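Local coordinates for soluble lytic transglycosylase B3 (Pseudomonas aeruginosa, PDB 5ANZ), which probably cleaves bacterial cell-wall peptidoglycan as a lytic transglycosylase and takes part in cell-wall turnover, and carries a bound calcium ion, at residues 154-162 / 173-184; 246-257 / 312-323. All coordinates share one frame; numbering follows the deposited sequence.

Contact 1 of 2, residues 154-162 / 173-184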
loop_
_atom_site.group_PDB
_atom_site.type_symbol
_atom_site.label_atom_id
_atom_site.label_comp_id
_atom_site.label_asym_id
_atom_site.label_seq_id
_atom_site.Cartn_x
_atom_site.Cartn_y
_atom_site.Cartn_z
ATOM N N LYS A 154 -14.717 -4.996 12.385
ATOM C CA LYS A 154 -15.303 -3.771 12.872
ATOM C C LYS A 154 -16.352 -3.257 11.915
ATOM O O LYS A 154 -16.163 -3.270 10.701
ATOM C CB LYS A 154 -14.200 -2.727 13.101
ATOM C CG LYS A 154 -13.245 -3.110 14.222
ATOM C CD LYS A 154 -12.267 -1.977 14.524
ATOM C CE LYS A 154 -11.447 -2.263 15.781
ATOM N NZ LYS A 154 -10.609 -3.478 15.637
ATOM N N ASN A 155 -17.465 -2.795 12.469
ATOM C CA ASN A 155 -18.507 -2.192 11.677
ATOM C C ASN A 155 -18.044 -0.850 11.127
ATOM O O ASN A 155 -17.611 0.029 11.893
ATOM C CB ASN A 155 -19.774 -2.006 12.503
ATOM C CG ASN A 155 -20.909 -1.472 11.662
ATOM O OD1 ASN A 155 -21.040 -0.262 11.483
ATOM N ND2 ASN A 155 -21.703 -2.383 11.084
ATOM N N VAL A 156 -18.122 -0.708 9.804
ATOM C CA VAL A 156 -17.570 0.465 9.117
ATOM C C VAL A 156 -18.241 1.744 9.589
ATOM O O VAL A 156 -17.567 2.773 9.754
ATOM C CB VAL A 156 -17.730 0.315 7.595
ATOM C CG1 VAL A 156 -17.435 1.629 6.866
ATOM C CG2 VAL A 156 -16.798 -0.804 7.107
ATOM N N ILE A 157 -19.555 1.687 9.832
ATOM C CA ILE A 157 -20.252 2.902 10.287
ATOM C C ILE A 157 -19.756 3.305 11.673
ATOM O O ILE A 157 -19.486 4.479 11.941
ATOM C CB ILE A 157 -21.772 2.725 10.310
ATOM C CG1 ILE A 157 -22.278 2.361 8.913
ATOM C CG2 ILE A 157 -22.443 3.997 10.860
ATOM C CD1 ILE A 157 -22.021 3.407 7.834
ATOM N N ARG A 158 -19.601 2.326 12.552
ATOM C CA ARG A 158 -19.121 2.617 13.896
ATOM C C ARG A 158 -17.706 3.185 13.864
ATOM O O ARG A 158 -17.399 4.169 14.538
ATOM C CB ARG A 158 -19.145 1.368 14.770
ATOM C CG ARG A 158 -18.812 1.697 16.218
ATOM C CD ARG A 158 -18.824 0.456 17.106
ATOM N NE ARG A 158 -18.589 0.822 18.501
ATOM C CZ ARG A 158 -18.492 -0.051 19.496
ATOM N NH1 ARG A 158 -18.612 -1.355 19.251
ATOM N NH2 ARG A 158 -18.266 0.375 20.736
ATOM N N SER A 159 -16.842 2.572 13.069
ATOM C CA SER A 159 -15.449 3.004 13.035
ATOM C C SER A 159 -15.317 4.416 12.469
ATOM O O SER A 159 -14.631 5.264 13.057
ATOM C CB SER A 159 -14.603 2.028 12.217
ATOM O OG SER A 159 -14.637 0.741 12.814
ATOM N N LEU A 160 -15.985 4.687 11.351
ATOM C CA LEU A 160 -15.888 6.021 10.751
ATOM C C LEU A 160 -16.590 7.098 11.583
ATOM O O LEU A 160 -16.127 8.243 11.623
ATOM C CB LEU A 160 -16.436 6.018 9.327
ATOM C CG LEU A 160 -15.567 5.228 8.331
ATOM C CD1 LEU A 160 -16.260 5.125 6.976
ATOM C CD2 LEU A 160 -14.185 5.854 8.192
ATOM N N ALA A 161 -17.694 6.753 12.248
ATOM C CA ALA A 161 -18.345 7.704 13.150
ATOM C C ALA A 161 -17.443 8.040 14.325
ATOM O O ALA A 161 -17.380 9.195 14.768
ATOM C CB ALA A 161 -19.686 7.136 13.651
ATOM N N THR A 162 -16.743 7.029 14.832
ATOM C CA THR A 162 -15.799 7.240 15.917
ATOM C C THR A 162 -14.735 8.254 15.491
ATOM O O THR A 162 -14.496 9.235 16.190
ATOM C CB THR A 162 -15.123 5.926 16.348
ATOM O OG1 THR A 162 -16.120 5.049 16.900
ATOM C CG2 THR A 162 -14.060 6.206 17.403
ATOM N N ALA A 173 -12.850 11.277 7.768
ATOM C CA ALA A 173 -13.853 10.377 8.354
ATOM C C ALA A 173 -15.273 10.764 7.937
ATOM O O ALA A 173 -16.080 9.896 7.594
ATOM C CB ALA A 173 -13.746 10.353 9.868
ATOM N N HIS A 174 -15.566 12.061 7.968
ATOM C CA HIS A 174 -16.886 12.559 7.588
ATOM C C HIS A 174 -17.197 12.222 6.136
ATOM O O HIS A 174 -18.296 11.777 5.814
ATOM C CB HIS A 174 -16.987 14.079 7.801
ATOM C CG HIS A 174 -17.314 14.470 9.209
ATOM N ND1 HIS A 174 -16.348 14.661 10.175
ATOM C CD2 HIS A 174 -18.504 14.705 9.817
ATOM C CE1 HIS A 174 -16.927 14.998 11.313
ATOM N NE2 HIS A 174 -18.235 15.029 11.124
ATOM N N ALA A 175 -16.223 12.439 5.260
ATOM C CA ALA A 175 -16.402 12.166 3.842
ATOM C C ALA A 175 -16.652 10.679 3.580
ATOM O O ALA A 175 -17.527 10.309 2.800
ATOM C CB ALA A 175 -15.192 12.646 3.063
ATOM N N GLN A 176 -15.865 9.820 4.214
ATOM C CA GLN A 176 -16.027 8.395 4.004
ATOM C C GLN A 176 -17.326 7.907 4.617
ATOM O O GLN A 176 -17.956 6.987 4.093
ATOM C CB GLN A 176 -14.841 7.634 4.590
ATOM C CG GLN A 176 -13.542 8.005 3.923
ATOM C CD GLN A 176 -13.565 7.760 2.425
ATOM O OE1 GLN A 176 -14.152 6.791 1.952
ATOM N NE2 GLN A 176 -12.909 8.644 1.665
ATOM N N LEU A 177 -17.732 8.523 5.727
ATOM C CA LEU A 177 -18.937 8.090 6.427
ATOM C C LEU A 177 -20.177 8.391 5.580
ATOM O O LEU A 177 -21.075 7.566 5.463
ATOM C CB LEU A 177 -19.044 8.772 7.796
ATOM C CG LEU A 177 -20.263 8.411 8.651
ATOM C CD1 LEU A 177 -20.380 6.901 8.855
ATOM C CD2 LEU A 177 -20.161 9.117 9.982
ATOM N N LEU A 178 -20.214 9.570 4.966
ATOM C CA LEU A 178 -21.311 9.877 4.057
ATOM C C LEU A 178 -21.323 8.895 2.880
ATOM O O LEU A 178 -22.382 8.429 2.450
ATOM C CB LEU A 178 -21.210 11.317 3.558
ATOM C CG LEU A 178 -22.496 11.866 2.954
ATOM C CD1 LEU A 178 -23.580 11.957 4.020
ATOM C CD2 LEU A 178 -22.248 13.218 2.312
ATOM N N ALA A 179 -20.137 8.556 2.387
ATOM C CA ALA A 179 -20.027 7.660 1.250
ATOM C C ALA A 179 -20.510 6.261 1.629
ATOM O O ALA A 179 -21.186 5.597 0.844
ATOM C CB ALA A 179 -18.590 7.621 0.740
ATOM N N ALA A 180 -20.159 5.818 2.831
ATOM C CA ALA A 180 -20.626 4.525 3.336
ATOM C C ALA A 180 -22.149 4.467 3.450
ATOM O O ALA A 180 -22.757 3.455 3.110
ATOM C CB ALA A 180 -19.994 4.212 4.691
ATOM N N LEU A 181 -22.766 5.540 3.936
ATOM C CA LEU A 181 -24.220 5.551 4.071
ATOM C C LEU A 181 -24.893 5.425 2.706
ATOM O O LEU A 181 -25.961 4.826 2.598
ATOM C CB LEU A 181 -24.699 6.824 4.792
ATOM C CG LEU A 181 -24.359 6.887 6.292
ATOM C CD1 LEU A 181 -24.552 8.301 6.840
ATOM C CD2 LEU A 181 -25.242 5.910 7.061
ATOM N N LYS A 182 -24.271 5.976 1.663
ATOM C CA LYS A 182 -24.825 5.868 0.320
ATOM C C LYS A 182 -24.774 4.433 -0.180
ATOM O O LYS A 182 -25.680 3.984 -0.900
ATOM C CB LYS A 182 -24.087 6.791 -0.653
ATOM C CG LYS A 182 -24.214 8.256 -0.292
ATOM C CD LYS A 182 -23.574 9.152 -1.347
ATOM C CE LYS A 182 -23.793 10.627 -1.015
ATOM N NZ LYS A 182 -22.918 11.529 -1.822
ATOM N N ILE A 183 -23.713 3.725 0.199
ATOM C CA ILE A 183 -23.580 2.313 -0.114
ATOM C C ILE A 183 -24.708 1.515 0.543
ATOM O O ILE A 183 -25.343 0.672 -0.099
ATOM C CB ILE A 183 -22.225 1.766 0.339
ATOM C CG1 ILE A 183 -21.099 2.480 -0.426
ATOM C CG2 ILE A 183 -22.176 0.254 0.111
ATOM C CD1 ILE A 183 -19.686 2.085 0.033
ATOM N N LEU A 184 -24.980 1.803 1.811
ATOM C CA LEU A 184 -26.107 1.159 2.493
ATOM C C LEU A 184 -27.433 1.517 1.839
ATOM O O LEU A 184 -28.287 0.661 1.654
ATOM C CB LEU A 184 -26.146 1.539 3.972
ATOM C CG LEU A 184 -24.921 1.056 4.744
ATOM C CD1 LEU A 184 -24.988 1.482 6.199
ATOM C CD2 LEU A 184 -24.788 -0.475 4.616
#
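Ile-157 plugs into the flank of helix 170-186 as a knob into a hole, its side chain seated among Leu-177, Ala-180, Leu-181 and Leu-184. The delta methyl does most of the touching: CD1 lies 3.8 Å from Ala-180 CB and meets Leu-184 CD1 tip to tip at 3.9 Å. Leu-177 comes from another direction, its chain running across that of Ile-157 at about a right angle. With CG of Leu-177 trans to the backbone N (chi1 -180°), its two methyls part: CD1 packs on Ile-157, while CD2 reaches the backbone of Ala-161, 3.9 Å from the CA atom of that residue. One turn on from Ile-157, Leu-160 slants over the start of the Gln-176 side chain and sets its CD1 3.7 Å from Gln-176 CB. Beyond CG the glutamine bends away from the interface, and its OE1 accepts a hydrogen bond from Thr-210 N, at the start of helix 209-215. Where the helices come closest in backbone, the small Ala-173 puts CB 3.6 Å from Leu-160 O. Asn-155 caps the shorter helix, OD1 taking the N-H of Arg-158 on an in-plane lone pair and, weakly, that of Ile-157. No hydrogen bond crosses the interface. Trp-51 and Phe-55 of helix 48-61 extend the apolar cluster. This is a buried antiparallel helical hairpin, crossing at -155°, in the lysozyme-like SLT domain, close to Ile-208 of the N-acetylglucosamine-binding site.

Contact 2 of 2, residues 246-257 / 312-323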
loop_
_atom_site.group_PDB
_atom_site.type_symbol
_atom_site.label_atom_id
_atom_site.label_comp_id
_atom_site.label_asym_id
_atom_site.label_seq_id
_atom_site.Cartn_x
_atom_site.Cartn_y
_atom_site.Cartn_z
ATOM N N GLY A 246 -3.549 2.161 -14.091
ATOM C CA GLY A 246 -2.599 2.129 -15.198
ATOM C C GLY A 246 -2.010 0.772 -15.566
ATOM O O GLY A 246 -1.085 0.695 -16.382
ATOM N N TRP A 247 -2.543 -0.306 -14.998
ATOM C CA TRP A 247 -2.034 -1.642 -15.316
ATOM C C TRP A 247 -1.949 -1.946 -16.795
ATOM O O TRP A 247 -2.919 -1.759 -17.550
ATOM C CB TRP A 247 -2.920 -2.728 -14.671
ATOM C CG TRP A 247 -2.204 -4.050 -14.601
ATOM C CD1 TRP A 247 -2.269 -5.086 -15.502
ATOM C CD2 TRP A 247 -1.291 -4.456 -13.587
ATOM N NE1 TRP A 247 -1.448 -6.119 -15.089
ATOM C CE2 TRP A 247 -0.837 -5.752 -13.916
ATOM C CE3 TRP A 247 -0.801 -3.848 -12.425
ATOM C CZ2 TRP A 247 0.078 -6.445 -13.130
ATOM C CZ3 TRP A 247 0.095 -4.540 -11.638
ATOM C CH2 TRP A 247 0.532 -5.826 -11.997
ATOM N N ILE A 248 -0.784 -2.433 -17.213
ATOM C CA ILE A 248 -0.607 -2.949 -18.558
ATOM C C ILE A 248 -0.474 -4.458 -18.482
ATOM O O ILE A 248 0.504 -4.965 -17.937
ATOM C CB ILE A 248 0.621 -2.361 -19.228
ATOM C CG1 ILE A 248 0.505 -0.836 -19.293
ATOM C CG2 ILE A 248 0.795 -2.971 -20.608
ATOM C CD1 ILE A 248 1.849 -0.133 -19.434
ATOM N N ALA A 249 -1.453 -5.168 -19.025
ATOM C CA ALA A 249 -1.474 -6.627 -18.963
ATOM C C ALA A 249 -0.195 -7.250 -19.515
ATOM O O ALA A 249 0.246 -6.926 -20.631
ATOM C CB ALA A 249 -2.681 -7.166 -19.720
ATOM N N GLY A 250 0.377 -8.164 -18.739
ATOM C CA GLY A 250 1.505 -8.942 -19.200
ATOM C C GLY A 250 2.840 -8.258 -18.994
ATOM O O GLY A 250 3.872 -8.880 -19.201
ATOM N N GLN A 251 2.837 -6.984 -18.601
ATOM C CA GLN A 251 4.102 -6.281 -18.382
ATOM C C GLN A 251 4.569 -6.565 -16.956
ATOM O O GLN A 251 3.766 -6.586 -16.038
ATOM C CB GLN A 251 3.929 -4.767 -18.617
ATOM C CG GLN A 251 5.229 -4.043 -18.925
ATOM C CD GLN A 251 5.010 -2.582 -19.262
ATOM O OE1 GLN A 251 5.043 -1.719 -18.384
ATOM N NE2 GLN A 251 4.774 -2.297 -20.540
ATOM N N PRO A 252 5.869 -6.811 -16.762
ATOM C CA PRO A 252 6.319 -7.061 -15.384
ATOM C C PRO A 252 6.204 -5.812 -14.505
ATOM O O PRO A 252 6.370 -4.687 -14.996
ATOM C CB PRO A 252 7.795 -7.479 -15.548
ATOM C CG PRO A 252 8.196 -7.039 -16.921
ATOM C CD PRO A 252 6.932 -7.006 -17.761
ATOM N N TRP A 253 5.912 -6.015 -13.224
ATOM C CA TRP A 253 5.936 -4.910 -12.267
ATOM C C TRP A 253 7.361 -4.393 -12.110
ATOM O O TRP A 253 7.593 -3.217 -11.810
ATOM C CB TRP A 253 5.383 -5.352 -10.913
ATOM C CG TRP A 253 6.110 -6.526 -10.347
ATOM C CD1 TRP A 253 5.785 -7.854 -10.496
ATOM C CD2 TRP A 253 7.304 -6.484 -9.571
ATOM N NE1 TRP A 253 6.704 -8.638 -9.833
ATOM C CE2 TRP A 253 7.649 -7.827 -9.266
ATOM C CE3 TRP A 253 8.119 -5.449 -9.094
ATOM C CZ2 TRP A 253 8.767 -8.142 -8.505
ATOM C CZ3 TRP A 253 9.226 -5.764 -8.343
ATOM C CH2 TRP A 253 9.542 -7.107 -8.052
ATOM N N GLY A 254 8.315 -5.287 -12.314
ATOM C CA GLY A 254 9.706 -4.959 -12.106
ATOM C C GLY A 254 10.461 -6.242 -11.905
ATOM O O GLY A 254 9.911 -7.343 -12.037
ATOM N N PHE A 255 11.739 -6.107 -11.613
ATOM C CA PHE A 255 12.563 -7.295 -11.436
ATOM C C PHE A 255 13.854 -6.939 -10.726
ATOM O O PHE A 255 14.291 -5.786 -10.735
ATOM C CB PHE A 255 12.861 -7.953 -12.798
ATOM C CG PHE A 255 13.233 -6.969 -13.882
ATOM C CD1 PHE A 255 14.530 -6.520 -14.019
ATOM C CD2 PHE A 255 12.272 -6.488 -14.756
ATOM C CE1 PHE A 255 14.870 -5.619 -15.008
ATOM C CE2 PHE A 255 12.602 -5.587 -15.741
ATOM C CZ PHE A 255 13.902 -5.148 -15.869
ATOM N N GLU A 256 14.476 -7.940 -10.117
ATOM C CA GLU A 256 15.748 -7.725 -9.452
ATOM C C GLU A 256 16.874 -7.506 -10.441
ATOM O O GLU A 256 16.886 -8.099 -11.517
ATOM C CB GLU A 256 16.073 -8.917 -8.546
ATOM C CG GLU A 256 17.287 -8.673 -7.683
ATOM C CD GLU A 256 17.565 -9.812 -6.729
ATOM O OE1 GLU A 256 16.877 -10.858 -6.831
ATOM O OE2 GLU A 256 18.468 -9.647 -5.878
ATOM N N VAL A 257 17.826 -6.653 -10.073
ATOM C CA VAL A 257 18.972 -6.361 -10.917
ATOM C C VAL A 257 20.253 -6.385 -10.105
ATOM O O VAL A 257 20.221 -6.433 -8.879
ATOM C CB VAL A 257 18.852 -4.998 -11.612
ATOM C CG1 VAL A 257 17.627 -4.983 -12.531
ATOM C CG2 VAL A 257 18.776 -3.864 -10.568
ATOM N N PRO A 312 19.523 -5.865 -1.861
ATOM C CA PRO A 312 19.110 -6.137 -3.242
ATOM C C PRO A 312 18.565 -4.889 -3.941
ATOM O O PRO A 312 18.105 -3.944 -3.281
ATOM C CB PRO A 312 18.029 -7.207 -3.072
ATOM C CG PRO A 312 17.447 -6.919 -1.718
ATOM C CD PRO A 312 18.628 -6.484 -0.871
ATOM N N ALA A 313 18.657 -4.882 -5.267
ATOM C CA ALA A 313 18.207 -3.755 -6.077
ATOM C C ALA A 313 17.182 -4.232 -7.094
ATOM O O ALA A 313 17.286 -5.351 -7.612
ATOM C CB ALA A 313 19.380 -3.089 -6.768
ATOM N N PHE A 314 16.184 -3.389 -7.360
ATOM C CA PHE A 314 15.132 -3.721 -8.311
ATOM C C PHE A 314 14.934 -2.581 -9.287
ATOM O O PHE A 314 15.029 -1.423 -8.889
ATOM C CB PHE A 314 13.813 -3.993 -7.580
ATOM C CG PHE A 314 13.889 -5.133 -6.611
ATOM C CD1 PHE A 314 14.317 -4.925 -5.310
ATOM C CD2 PHE A 314 13.535 -6.405 -6.997
ATOM C CE1 PHE A 314 14.390 -5.980 -4.411
ATOM C CE2 PHE A 314 13.611 -7.472 -6.094
ATOM C CZ PHE A 314 14.037 -7.249 -4.800
ATOM N N LEU A 315 14.648 -2.890 -10.549
ATOM C CA LEU A 315 14.103 -1.867 -11.439
ATOM C C LEU A 315 12.602 -2.037 -11.402
ATOM O O LEU A 315 12.121 -3.150 -11.582
ATOM C CB LEU A 315 14.617 -1.997 -12.869
ATOM C CG LEU A 315 16.058 -1.540 -13.046
ATOM C CD1 LEU A 315 16.497 -1.719 -14.485
ATOM C CD2 LEU A 315 16.176 -0.080 -12.618
ATOM N N VAL A 316 11.861 -0.956 -11.169
ATOM C CA VAL A 316 10.409 -1.084 -11.097
ATOM C C VAL A 316 9.744 -0.249 -12.187
ATOM O O VAL A 316 10.163 0.864 -12.503
ATOM C CB VAL A 316 9.870 -0.713 -9.712
ATOM C CG1 VAL A 316 10.438 -1.675 -8.669
ATOM C CG2 VAL A 316 10.203 0.731 -9.339
ATOM N N LEU A 317 8.738 -0.858 -12.797
ATOM C CA LEU A 317 8.138 -0.323 -14.008
ATOM C C LEU A 317 6.769 0.248 -13.696
ATOM O O LEU A 317 6.378 0.371 -12.542
ATOM C CB LEU A 317 8.029 -1.399 -15.088
ATOM C CG LEU A 317 9.293 -1.684 -15.912
ATOM C CD1 LEU A 317 10.368 -2.260 -15.043
ATOM C CD2 LEU A 317 8.977 -2.607 -17.096
ATOM N N HIS A 318 6.060 0.607 -14.756
ATOM C CA HIS A 318 4.777 1.273 -14.632
ATOM C C HIS A 318 3.793 0.503 -13.754
ATOM O O HIS A 318 3.071 1.114 -12.963
ATOM C CB HIS A 318 4.179 1.492 -16.022
ATOM C CG HIS A 318 3.035 2.458 -16.040
ATOM N ND1 HIS A 318 3.168 3.773 -15.657
ATOM C CD2 HIS A 318 1.735 2.297 -16.398
ATOM C CE1 HIS A 318 2.000 4.385 -15.773
ATOM N NE2 HIS A 318 1.118 3.510 -16.220
ATOM N N ASN A 319 3.770 -0.826 -13.877
ATOM C CA ASN A 319 2.794 -1.597 -13.104
ATOM C C ASN A 319 3.082 -1.544 -11.603
ATOM O O ASN A 319 2.172 -1.682 -10.785
ATOM C CB ASN A 319 2.729 -3.050 -13.595
ATOM C CG ASN A 319 1.934 -3.195 -14.892
ATOM O OD1 ASN A 319 1.266 -2.263 -15.340
ATOM N ND2 ASN A 319 1.991 -4.372 -15.491
ATOM N N PHE A 320 4.346 -1.324 -11.236
ATOM C CA PHE A 320 4.685 -1.054 -9.834
ATOM C C PHE A 320 4.005 0.235 -9.369
ATOM O O PHE A 320 3.467 0.306 -8.266
ATOM C CB PHE A 320 6.209 -0.956 -9.662
ATOM C CG PHE A 320 6.668 -0.943 -8.229
ATOM C CD1 PHE A 320 6.869 -2.137 -7.555
ATOM C CD2 PHE A 320 6.949 0.249 -7.583
ATOM C CE1 PHE A 320 7.323 -2.148 -6.243
ATOM C CE2 PHE A 320 7.407 0.251 -6.267
ATOM C CZ PHE A 320 7.590 -0.962 -5.602
ATOM N N ARG A 321 4.034 1.267 -10.214
ATOM C CA ARG A 321 3.354 2.509 -9.888
ATOM C C ARG A 321 1.855 2.304 -9.718
ATOM O O ARG A 321 1.224 2.969 -8.895
ATOM C CB ARG A 321 3.635 3.568 -10.965
ATOM C CG ARG A 321 5.116 3.885 -11.132
ATOM C CD ARG A 321 5.346 4.907 -12.245
ATOM N NE ARG A 321 4.765 6.211 -11.923
ATOM C CZ ARG A 321 4.604 7.209 -12.791
ATOM N NH1 ARG A 321 4.970 7.067 -14.061
ATOM N NH2 ARG A 321 4.068 8.355 -12.388
ATOM N N ALA A 322 1.276 1.402 -10.507
ATOM C CA ALA A 322 -0.154 1.099 -10.375
ATOM C C ALA A 322 -0.466 0.492 -9.005
ATOM O O ALA A 322 -1.467 0.824 -8.368
ATOM C CB ALA A 322 -0.603 0.146 -11.492
ATOM N N ILE A 323 0.384 -0.417 -8.563
ATOM C CA ILE A 323 0.185 -1.040 -7.269
ATOM C C ILE A 323 0.293 0.003 -6.159
ATOM O O ILE A 323 -0.430 -0.049 -5.175
ATOM C CB ILE A 323 1.204 -2.160 -7.046
ATOM C CG1 ILE A 323 1.016 -3.244 -8.115
ATOM C CG2 ILE A 323 1.072 -2.706 -5.619
ATOM C CD1 ILE A 323 2.219 -4.181 -8.241
HETATM O O HOH W 1 4.945 -2.458 -15.868
HETATM O O HOH W 2 19.989 -7.334 -6.519
#
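Asn-319 ND2 is gripped by two backbone carbonyls, Ile-248 O and Gln-251 O, both at 2.9 Å. The first bond is almost straight and lies in the amide plane; the second is bent, with ND2 above the carbonyl plane of Gln-251. On the other side of the amide, OD1 takes the N-H of Ile-248 at 2.8 Å through an in-plane lone pair. Three bonds thus fix the rotation of the amide against the type II turn 248-251, whose own Gln-251 N reaches Ile-248 O from the opposite face of that carbonyl to ND2. The same amide stacks on Trp-247, its plane 5° from that of the indole, and Asn-319 CB adds a CH-pi contact over the six-membered ring, 3.8 Å from its centroid. Ile-323 CG1 borders that ring at the edge, while NE1 of Trp-247 is bonded to Asp-133. A water joins Gln-251 OE1 and Pro-252 O to Asn-319 N, at the start of the helix.

Beyond the turn, Trp-253 O accepts the N-H of Leu-317 at 2.8 Å. With CG of Trp-253 between the backbone N and the carbonyl carbon (chi1 57°), the indole turns its edge to Phe-314 and Val-316; its CE3 also lies 3.9 Å from Phe-320 CD1. The two strands then run antiparallel: Phe-255 and Leu-315 form a hydrogen-bonded pair, and Gly-254 with Val-316 a non-hydrogen-bonded one. Next to them the side chain of Phe-314 runs obliquely to that of Glu-256, its CD2 against Glu-256 CA; the carboxylate is held by Val-350 N and Gly-351 N. These are neighbouring strands of an antiparallel sheet in the SLT domain; beside them an asparagine ties the turn before one strand to the helix after the other.

In the fold
Followed from the N terminus, the chain closes contact 1 first, as a short helical hairpin: only ten residues, mostly helical, separate 154-162 from 173-184. It then passes through helix 209-215, the calcium-binding residues from Asp-218 to Asp-233 and helix 231-244 before contact 2 opens. That contact closes a longer excursion of 54 residues, which includes strands 274-275, 285-286 and 300-304 of the same sheet. The two loops lie in series, neither nested nor crossed. The centres of contacts 1 and 2 are about 34 Å apart, on opposite sides of the chain's centre. The nearest atoms of contacts 1 and 2 are about 17 Å apart. Contact 1 ties helices together; contact 2 pairs two strands and fastens the loop before one to helix 318-324, which leads toward Tyr-326, an N-acetylglucosamine-binding residue.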